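Local atomic coordinates of cell division control protein Cdc48 (PDB entry 5E7P), a protein that probably binds ATP and hydrolyses it, as an AAA-type ATPase of the Cdc48 family with two nucleotide sites. Residues Leu545-Met556 / Pro579-Leu590; Ala110-Ala121 / Pro193-Thr201. One frame throughout, in Å; residues are numbered along the deposited sequence.

Contact 1 (Leu545-Met556 / Pro579-Leu590); sequences LSVHAVKGSELM and PSLVFLDEIDAL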
loop_
_atom_site.group_PDB
_atom_site.type_symbol
_atom_site.label_atom_id
_atom_site.label_comp_id
_atom_site.label_asym_id
_atom_site.label_seq_id
_atom_site.Cartn_x
_atom_site.Cartn_y
_atom_site.Cartn_z
ATOM N N LEU A 545 -12.503 -5.029 -5.757
ATOM C CA LEU A 545 -12.942 -3.698 -6.128
ATOM C C LEU A 545 -11.702 -2.840 -6.338
ATOM O O LEU A 545 -11.026 -2.484 -5.381
ATOM C CB LEU A 545 -13.806 -3.110 -5.010
ATOM C CG LEU A 545 -14.040 -1.601 -5.041
ATOM C CD1 LEU A 545 -14.824 -1.224 -6.282
ATOM C CD2 LEU A 545 -14.743 -1.125 -3.780
ATOM N N SER A 546 -11.386 -2.524 -7.588
ATOM C CA SER A 546 -10.208 -1.713 -7.867
ATOM C C SER A 546 -10.466 -0.250 -7.513
ATOM O O SER A 546 -11.500 0.313 -7.872
ATOM C CB SER A 546 -9.767 -1.866 -9.326
ATOM O OG SER A 546 -10.809 -1.528 -10.223
ATOM N N VAL A 547 -9.529 0.355 -6.794
ATOM C CA VAL A 547 -9.677 1.735 -6.346
ATOM C C VAL A 547 -8.781 2.674 -7.144
ATOM O O VAL A 547 -7.597 2.406 -7.337
ATOM C CB VAL A 547 -9.365 1.874 -4.844
ATOM C CG1 VAL A 547 -9.494 3.332 -4.394
ATOM C CG2 VAL A 547 -10.281 0.964 -4.034
ATOM N N HIS A 548 -9.365 3.770 -7.612
ATOM C CA HIS A 548 -8.653 4.749 -8.415
ATOM C C HIS A 548 -8.924 6.129 -7.829
ATOM O O HIS A 548 -9.985 6.712 -8.057
ATOM C CB HIS A 548 -9.118 4.663 -9.870
ATOM C CG HIS A 548 -9.222 3.259 -10.381
ATOM N ND1 HIS A 548 -8.174 2.613 -11.002
ATOM C CD2 HIS A 548 -10.243 2.370 -10.346
ATOM C CE1 HIS A 548 -8.548 1.390 -11.337
ATOM N NE2 HIS A 548 -9.798 1.217 -10.948
ATOM N N ALA A 549 -7.961 6.641 -7.067
ATOM C CA ALA A 549 -8.177 7.833 -6.255
ATOM C C ALA A 549 -7.186 8.950 -6.542
ATOM O O ALA A 549 -5.997 8.702 -6.736
ATOM C CB ALA A 549 -8.129 7.468 -4.786
ATOM N N VAL A 550 -7.684 10.183 -6.564
ATOM C CA VAL A 550 -6.831 11.359 -6.713
ATOM C C VAL A 550 -7.223 12.460 -5.727
ATOM O O VAL A 550 -8.378 12.554 -5.314
ATOM C CB VAL A 550 -6.874 11.938 -8.150
ATOM C CG1 VAL A 550 -6.447 10.890 -9.167
ATOM C CG2 VAL A 550 -8.257 12.488 -8.476
ATOM N N LYS A 551 -6.245 13.273 -5.338
ATOM C CA LYS A 551 -6.514 14.495 -4.590
ATOM C C LYS A 551 -6.573 15.659 -5.567
ATOM O O LYS A 551 -5.639 15.867 -6.344
ATOM C CB LYS A 551 -5.425 14.757 -3.550
ATOM C CG LYS A 551 -5.606 14.007 -2.243
ATOM C CD LYS A 551 -4.767 14.624 -1.128
ATOM C CE LYS A 551 -5.534 15.707 -0.362
ATOM N NZ LYS A 551 -5.923 16.875 -1.205
ATOM N N GLY A 552 -7.669 16.411 -5.520
ATOM C CA GLY A 552 -7.908 17.511 -6.441
ATOM C C GLY A 552 -6.741 18.463 -6.618
ATOM O O GLY A 552 -6.430 18.869 -7.736
ATOM N N SER A 553 -6.085 18.806 -5.513
ATOM C CA SER A 553 -4.947 19.721 -5.543
ATOM C C SER A 553 -3.764 19.149 -6.318
ATOM O O SER A 553 -3.198 19.817 -7.184
ATOM C CB SER A 553 -4.507 20.067 -4.119
ATOM O OG SER A 553 -5.532 20.742 -3.414
ATOM N N GLU A 554 -3.396 17.912 -5.998
ATOM C CA GLU A 554 -2.197 17.289 -6.553
ATOM C C GLU A 554 -2.276 17.087 -8.061
ATOM O O GLU A 554 -1.310 17.344 -8.776
ATOM C CB GLU A 554 -1.914 15.958 -5.855
ATOM C CG GLU A 554 -1.847 16.067 -4.343
ATOM C CD GLU A 554 -1.273 14.827 -3.698
ATOM O OE1 GLU A 554 -0.833 13.923 -4.441
ATOM O OE2 GLU A 554 -1.258 14.756 -2.450
ATOM N N LEU A 555 -3.425 16.627 -8.541
ATOM C CA LEU A 555 -3.619 16.412 -9.971
ATOM C C LEU A 555 -3.513 17.728 -10.746
ATOM O O LEU A 555 -2.998 17.766 -11.865
ATOM C CB LEU A 555 -4.971 15.734 -10.228
ATOM C CG LEU A 555 -5.379 15.456 -11.676
ATOM C CD1 LEU A 555 -6.031 14.090 -11.795
ATOM C CD2 LEU A 555 -6.327 16.531 -12.188
ATOM N N MET A 556 -3.990 18.806 -10.135
ATOM C CA MET A 556 -4.027 20.108 -10.790
ATOM C C MET A 556 -2.702 20.860 -10.686
ATOM O O MET A 556 -2.218 21.418 -11.671
ATOM C CB MET A 556 -5.161 20.960 -10.212
ATOM C CG MET A 556 -6.557 20.437 -10.526
ATOM S SD MET A 556 -7.066 20.723 -12.234
ATOM C CE MET A 556 -7.336 22.495 -12.212
ATOM N N PRO A 579 -14.933 -4.258 -11.531
ATOM C CA PRO A 579 -15.612 -3.254 -10.697
ATOM C C PRO A 579 -14.667 -2.229 -10.067
ATOM O O PRO A 579 -13.647 -2.594 -9.476
ATOM C CB PRO A 579 -16.285 -4.100 -9.611
ATOM C CG PRO A 579 -15.452 -5.323 -9.525
ATOM C CD PRO A 579 -15.002 -5.600 -10.927
ATOM N N SER A 580 -15.015 -0.951 -10.192
ATOM C CA SER A 580 -14.107 0.121 -9.801
ATOM C C SER A 580 -14.777 1.211 -8.977
ATOM O O SER A 580 -15.931 1.570 -9.214
ATOM C CB SER A 580 -13.467 0.761 -11.040
ATOM O OG SER A 580 -12.735 -0.186 -11.801
ATOM N N LEU A 581 -14.030 1.740 -8.016
ATOM C CA LEU A 581 -14.421 2.942 -7.296
ATOM C C LEU A 581 -13.514 4.086 -7.725
ATOM O O LEU A 581 -12.287 3.954 -7.721
ATOM C CB LEU A 581 -14.307 2.736 -5.786
ATOM C CG LEU A 581 -14.480 3.984 -4.916
ATOM C CD1 LEU A 581 -15.857 4.594 -5.115
ATOM C CD2 LEU A 581 -14.247 3.660 -3.447
ATOM N N VAL A 582 -14.123 5.201 -8.108
ATOM C CA VAL A 582 -13.379 6.394 -8.475
ATOM C C VAL A 582 -13.506 7.429 -7.368
ATOM O O VAL A 582 -14.563 8.034 -7.189
ATOM C CB VAL A 582 -13.884 6.994 -9.798
ATOM C CG1 VAL A 582 -13.080 8.236 -10.157
ATOM C CG2 VAL A 582 -13.793 5.969 -10.899
ATOM N N PHE A 583 -12.427 7.620 -6.620
ATOM C CA PHE A 583 -12.431 8.547 -5.495
ATOM C C PHE A 583 -11.786 9.879 -5.876
ATOM O O PHE A 583 -10.573 9.966 -6.063
ATOM C CB PHE A 583 -11.713 7.927 -4.291
ATOM C CG PHE A 583 -11.776 8.765 -3.044
ATOM C CD1 PHE A 583 -12.779 9.708 -2.868
ATOM C CD2 PHE A 583 -10.824 8.617 -2.049
ATOM C CE1 PHE A 583 -12.832 10.484 -1.722
ATOM C CE2 PHE A 583 -10.875 9.386 -0.899
ATOM C CZ PHE A 583 -11.880 10.323 -0.735
ATOM N N LEU A 584 -12.615 10.913 -5.988
ATOM C CA LEU A 584 -12.144 12.267 -6.251
ATOM C C LEU A 584 -12.155 13.082 -4.962
ATOM O O LEU A 584 -13.100 13.824 -4.689
ATOM C CB LEU A 584 -13.025 12.941 -7.306
ATOM C CG LEU A 584 -13.183 12.206 -8.640
ATOM C CD1 LEU A 584 -14.182 12.925 -9.539
ATOM C CD2 LEU A 584 -11.843 12.063 -9.344
ATOM N N ASP A 585 -11.108 12.929 -4.159
ATOM C CA ASP A 585 -10.999 13.683 -2.919
ATOM C C ASP A 585 -10.650 15.131 -3.225
ATOM O O ASP A 585 -10.008 15.416 -4.235
ATOM C CB ASP A 585 -9.952 13.068 -1.992
ATOM C CG ASP A 585 -10.057 13.591 -0.571
ATOM O OD1 ASP A 585 -11.115 14.161 -0.228
ATOM O OD2 ASP A 585 -9.090 13.429 0.201
ATOM N N GLU A 586 -11.075 16.033 -2.345
ATOM C CA GLU A 586 -10.930 17.472 -2.552
ATOM C C GLU A 586 -11.443 17.868 -3.934
ATOM O O GLU A 586 -10.748 18.520 -4.714
ATOM C CB GLU A 586 -9.479 17.914 -2.350
ATOM C CG GLU A 586 -9.334 19.377 -1.962
ATOM C CD GLU A 586 -7.887 19.789 -1.763
ATOM O OE1 GLU A 586 -7.644 20.982 -1.474
ATOM O OE2 GLU A 586 -6.995 18.923 -1.898
ATOM N N ILE A 587 -12.671 17.452 -4.219
ATOM C CA ILE A 587 -13.301 17.651 -5.520
ATOM C C ILE A 587 -13.508 19.138 -5.840
ATOM O O ILE A 587 -13.672 19.514 -6.999
ATOM C CB ILE A 587 -14.647 16.867 -5.595
ATOM C CG1 ILE A 587 -15.268 16.934 -6.995
ATOM C CG2 ILE A 587 -15.620 17.361 -4.536
ATOM C CD1 ILE A 587 -14.446 16.258 -8.065
ATOM N N ASP A 588 -13.480 19.983 -4.814
ATOM C CA ASP A 588 -13.631 21.423 -5.016
ATOM C C ASP A 588 -12.423 22.036 -5.728
ATOM O O ASP A 588 -12.559 23.001 -6.481
ATOM C CB ASP A 588 -13.885 22.141 -3.688
ATOM C CG ASP A 588 -12.815 21.851 -2.651
ATOM O OD1 ASP A 588 -12.541 20.660 -2.387
ATOM O OD2 ASP A 588 -12.245 22.820 -2.105
ATOM N N ALA A 589 -11.242 21.475 -5.489
ATOM C CA ALA A 589 -10.034 21.951 -6.154
ATOM C C ALA A 589 -9.984 21.438 -7.588
ATOM O O ALA A 589 -9.527 22.131 -8.495
ATOM C CB ALA A 589 -8.794 21.519 -5.387
ATOM N N LEU A 590 -10.466 20.216 -7.784
ATOM C CA LEU A 590 -10.470 19.594 -9.101
ATOM C C LEU A 590 -11.474 20.283 -10.021
ATOM O O LEU A 590 -11.237 20.416 -11.223
ATOM C CB LEU A 590 -10.792 18.103 -8.978
ATOM C CG LEU A 590 -10.127 17.136 -9.962
ATOM C CD1 LEU A 590 -10.182 15.717 -9.417
ATOM C CD2 LEU A 590 -10.781 17.200 -11.331
#
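Leu581 is the residue most covered in this contact. Leu581 N donates to Ser546 O (2.9 Å), and Leu581 O takes the N-H of His548 N (2.9 Å). With CG anti to the backbone N (chi1 164°), Leu545 CD1 reaches over to the Ser580-Leu581 peptide, 3.5 Å from Leu581 N. His548 points to the other face of the sheet. Its ring turns an edge to Leu581 O and to Ser580. The one N-H of His548 NE2 goes mainly to Ser546 OG (3.0 Å), tilted 24° from the ring plane, with Ser580 OG a weak second acceptor. Ser546 OG also hydrogen-bonds to Ser577 O, and Ser580 OG to Ala574 O, so the ring edge sits in a small polar network. These residues pair two parallel strands, 546-551 and 580-585, of the P-loop NTPase core. Strand 580-585 carries the hydrophobic run and Asp585 of the Walker B motif; Glu586 follows directly after the strand. Asp585 OD1 makes a weak hydrogen bond to Thr533 of the second ADP site. Past the strand ends, Leu590 CB lies against Gly552 CA (3.9 Å). Leu590 CD1 meets Val550 CG2 at 3.9 Å, the two side chains crossing at about a right angle. Val550 CG2 also lies beside Leu584 CD2 (3.7 Å). Gly552 N, opening the next helix, donates to Asp585 O. Ser553 OG donates to Glu586 OE2 (2.8 Å), coming 45° out of the carboxylate plane. Lys551 NZ is modelled implausibly close to the same oxygen, so the detail of that salt bridge is doubtful.

Contact 2 (Ala110-Ala121 / Pro193-Thr201); sequences ARSVTVSGSRLA and PNSVVSWGT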
loop_
_atom_site.group_PDB
_atom_site.type_symbol
_atom_site.label_atom_id
_atom_site.label_comp_id
_atom_site.label_asym_id
_atom_site.label_seq_id
_atom_site.Cartn_x
_atom_site.Cartn_y
_atom_site.Cartn_z
ATOM N N ALA A 110 12.245 2.760 -0.139
ATOM C CA ALA A 110 13.635 2.804 -0.579
ATOM C C ALA A 110 13.750 2.816 -2.095
ATOM O O ALA A 110 13.104 2.024 -2.781
ATOM C CB ALA A 110 14.400 1.619 -0.020
ATOM N N ARG A 111 14.569 3.722 -2.619
ATOM C CA ARG A 111 14.964 3.639 -4.015
ATOM C C ARG A 111 15.945 2.487 -4.110
ATOM O O ARG A 111 15.846 1.639 -4.997
ATOM C CB ARG A 111 15.622 4.935 -4.486
ATOM C CG ARG A 111 14.694 6.135 -4.493
ATOM C CD ARG A 111 15.375 7.360 -5.086
ATOM N NE ARG A 111 14.662 8.589 -4.746
ATOM C CZ ARG A 111 14.986 9.385 -3.730
ATOM N NH1 ARG A 111 14.278 10.481 -3.491
ATOM N NH2 ARG A 111 16.020 9.087 -2.956
ATOM N N SER A 112 16.887 2.458 -3.173
ATOM C CA SER A 112 17.858 1.375 -3.098
ATOM C C SER A 112 18.263 1.115 -1.656
ATOM O O SER A 112 18.107 1.976 -0.794
ATOM C CB SER A 112 19.106 1.700 -3.924
ATOM O OG SER A 112 19.908 2.671 -3.276
ATOM N N VAL A 113 18.765 -0.088 -1.403
ATOM C CA VAL A 113 19.379 -0.429 -0.127
ATOM C C VAL A 113 20.597 -1.290 -0.417
ATOM O O VAL A 113 20.475 -2.360 -1.011
ATOM C CB VAL A 113 18.434 -1.233 0.786
ATOM C CG1 VAL A 113 19.184 -1.718 2.018
ATOM C CG2 VAL A 113 17.222 -0.406 1.186
ATOM N N THR A 114 21.772 -0.824 -0.012
ATOM C CA THR A 114 22.990 -1.596 -0.221
ATOM C C THR A 114 23.369 -2.353 1.046
ATOM O O THR A 114 23.476 -1.768 2.120
ATOM C CB THR A 114 24.162 -0.706 -0.671
ATOM O OG1 THR A 114 23.794 0.006 -1.858
ATOM C CG2 THR A 114 25.388 -1.554 -0.960
ATOM N N VAL A 115 23.559 -3.660 0.912
ATOM C CA VAL A 115 23.908 -4.498 2.049
ATOM C C VAL A 115 25.270 -5.148 1.846
ATOM O O VAL A 115 25.752 -5.264 0.719
ATOM C CB VAL A 115 22.857 -5.601 2.279
ATOM C CG1 VAL A 115 21.502 -4.988 2.601
ATOM C CG2 VAL A 115 22.761 -6.507 1.059
ATOM N N SER A 116 25.887 -5.570 2.943
ATOM C CA SER A 116 27.178 -6.241 2.876
ATOM C C SER A 116 27.100 -7.611 3.532
ATOM O O SER A 116 26.379 -7.799 4.510
ATOM C CB SER A 116 28.260 -5.401 3.554
ATOM O OG SER A 116 29.529 -6.021 3.446
ATOM N N GLY A 117 27.843 -8.565 2.986
ATOM C CA GLY A 117 27.871 -9.908 3.529
ATOM C C GLY A 117 29.118 -10.655 3.105
ATOM O O GLY A 117 30.078 -10.054 2.621
ATOM N N SER A 118 29.102 -11.970 3.289
ATOM C CA SER A 118 30.224 -12.814 2.897
ATOM C C SER A 118 30.324 -12.908 1.380
ATOM O O SER A 118 29.374 -12.588 0.666
ATOM C CB SER A 118 30.082 -14.210 3.506
ATOM O OG SER A 118 28.795 -14.746 3.256
ATOM N N ARG A 119 31.479 -13.351 0.892
ATOM C CA ARG A 119 31.708 -13.482 -0.543
ATOM C C ARG A 119 30.843 -14.580 -1.156
ATOM O O ARG A 119 30.559 -14.565 -2.354
ATOM C CB ARG A 119 33.187 -13.756 -0.825
ATOM N N LEU A 120 30.422 -15.529 -0.325
ATOM C CA LEU A 120 29.608 -16.647 -0.788
ATOM C C LEU A 120 28.158 -16.228 -1.025
ATOM O O LEU A 120 27.562 -16.579 -2.043
ATOM C CB LEU A 120 29.665 -17.807 0.210
ATOM C CG LEU A 120 29.168 -19.159 -0.306
ATOM C CD1 LEU A 120 30.084 -19.685 -1.402
ATOM C CD2 LEU A 120 29.047 -20.162 0.831
ATOM N N ALA A 121 27.598 -15.469 -0.089
ATOM C CA ALA A 121 26.227 -14.992 -0.216
ATOM C C ALA A 121 26.140 -13.900 -1.274
ATOM O O ALA A 121 25.114 -13.744 -1.936
ATOM C CB ALA A 121 25.715 -14.482 1.118
ATOM N N PRO A 193 8.494 -3.334 -3.510
ATOM C CA PRO A 193 8.704 -4.036 -4.781
ATOM C C PRO A 193 9.443 -3.188 -5.821
ATOM O O PRO A 193 10.149 -3.739 -6.661
ATOM C CB PRO A 193 7.282 -4.319 -5.254
ATOM C CG PRO A 193 6.488 -4.411 -3.997
ATOM C CD PRO A 193 7.089 -3.403 -3.067
ATOM N N ASN A 194 9.284 -1.869 -5.760
ATOM C CA ASN A 194 9.988 -0.975 -6.677
ATOM C C ASN A 194 11.347 -0.532 -6.137
ATOM O O ASN A 194 11.975 0.377 -6.675
ATOM C CB ASN A 194 9.125 0.244 -7.033
ATOM C CG ASN A 194 8.689 1.033 -5.812
ATOM O OD1 ASN A 194 9.121 0.758 -4.695
ATOM N ND2 ASN A 194 7.835 2.027 -6.024
ATOM N N SER A 195 11.793 -1.174 -5.064
ATOM C CA SER A 195 13.121 -0.918 -4.527
ATOM C C SER A 195 14.118 -1.851 -5.188
ATOM O O SER A 195 13.734 -2.850 -5.794
ATOM C CB SER A 195 13.145 -1.137 -3.012
ATOM O OG SER A 195 12.295 -0.223 -2.344
ATOM N N VAL A 196 15.398 -1.520 -5.078
ATOM C CA VAL A 196 16.450 -2.442 -5.477
ATOM C C VAL A 196 17.360 -2.720 -4.284
ATOM O O VAL A 196 17.779 -1.801 -3.584
ATOM C CB VAL A 196 17.258 -1.920 -6.694
ATOM C CG1 VAL A 196 17.820 -0.528 -6.431
ATOM C CG2 VAL A 196 18.368 -2.896 -7.062
ATOM N N VAL A 197 17.638 -3.993 -4.033
ATOM C CA VAL A 197 18.513 -4.372 -2.930
ATOM C C VAL A 197 19.734 -5.102 -3.468
ATOM O O VAL A 197 19.638 -6.253 -3.887
ATOM C CB VAL A 197 17.785 -5.266 -1.912
ATOM C CG1 VAL A 197 18.686 -5.555 -0.722
ATOM C CG2 VAL A 197 16.495 -4.606 -1.457
ATOM N N SER A 198 20.880 -4.428 -3.453
ATOM C CA SER A 198 22.087 -4.958 -4.081
ATOM C C SER A 198 23.264 -5.058 -3.114
ATOM O O SER A 198 23.289 -4.396 -2.076
ATOM C CB SER A 198 22.474 -4.100 -5.288
ATOM O OG SER A 198 22.544 -2.730 -4.933
ATOM N N TRP A 199 24.240 -5.886 -3.473
ATOM C CA TRP A 199 25.401 -6.123 -2.626
ATOM C C TRP A 199 26.362 -4.941 -2.628
ATOM O O TRP A 199 26.341 -4.113 -3.538
ATOM C CB TRP A 199 26.137 -7.394 -3.057
ATOM C CG TRP A 199 25.371 -8.645 -2.770
ATOM C CD1 TRP A 199 24.753 -9.457 -3.675
ATOM C CD2 TRP A 199 25.128 -9.221 -1.482
ATOM N NE1 TRP A 199 24.144 -10.508 -3.031
ATOM C CE2 TRP A 199 24.359 -10.384 -1.683
ATOM C CE3 TRP A 199 25.486 -8.866 -0.179
ATOM C CZ2 TRP A 199 23.943 -11.196 -0.629
ATOM C CZ3 TRP A 199 25.073 -9.672 0.866
ATOM C CH2 TRP A 199 24.310 -10.825 0.635
ATOM N N GLY A 200 27.199 -4.874 -1.598
ATOM C CA GLY A 200 28.195 -3.826 -1.483
ATOM C C GLY A 200 29.294 -3.997 -2.508
ATOM O O GLY A 200 30.011 -4.998 -2.499
ATOM N N THR A 201 29.419 -3.020 -3.400
ATOM C CA THR A 201 30.419 -3.064 -4.459
ATOM C C THR A 201 31.474 -1.983 -4.250
ATOM O O THR A 201 31.286 -0.840 -4.668
ATOM C CB THR A 201 29.778 -2.854 -5.846
ATOM O OG1 THR A 201 29.519 -1.459 -6.050
ATOM C CG2 THR A 201 28.474 -3.627 -5.958
HETATM O O HOH W 1 10.318 2.615 -3.140
HETATM O O HOH W 2 14.050 1.654 -6.957
#
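Trp199 lays its indole across the end of strand 112-116, at Val115, and against Ala121 in the first turn of the helix that follows. It loses more surface to the contact than any other residue. CG stands beside the backbone N (chi1 -69°), and this brings the six-membered ring over against Val115 and Ala121. Trp199 CE3 rests on Val115 CG2 at 3.8 Å, the two side chains meeting at a slant. Trp199 CH2 meets Ala121 CB at 3.9 Å. The carbonyl carbon of Ser116 lies at the ring edge, in its plane, and Gly117 N is 3.7 Å from Trp199 CZ3. The indole NE1 bonds to Ile125 O. The backbones run parallel. Val113 N donates to Val196 O (2.9 Å) and Val115 N to Ser198 O (3.1 Å). Val196 CG1 sits between its backbone N and carbonyl carbon (chi1 55°), which sets that methyl 3.6 Å from Ser112 CB. At the start of the pair, the modelled bond from Ser195 OG to Ala110 O is implausibly short and so doubtful; OG also hydrogen-bonds to Gln192 N. Two waters continue this seam: one donates to Ala110 O and Asn194 OD1, the other to Arg111 O and Asn194 O. Asn194 ND2 bonds to Asp329. The loop leading into strand 196-199 passes close to the nucleotide, and Pro193 touches the first bound ADP. The sheet probably belongs to the second half of a Cdc48-type N domain. Strand 112-116 lies between strand 196-199 and the antiparallel strand 177-184. Leu130 of helix 127-133 packs on Val115, Val197 and Trp199, while Val196, on the other face, packs against helix 294-299.

Contact 2 comes first along the chain and closes before contact 1 opens. Their centres are about 36 Å apart, on opposite sides of the chain's centre, and their nearest atoms are about 15 Å apart. They share no sheet. Contact 2 joins two strands of a mixed four-stranded sheet, whereas contact 1 joins an outermost strand to its neighbour in the parallel sheet of the second AAA range. Asp585 of contact 1 lies beside Lys532 and Thr533 of the second ADP site. Contact 1 thus lies in the core of the second AAA module, whereas contact 2 belongs to a separate sheet that reaches the first ADP through Pro193.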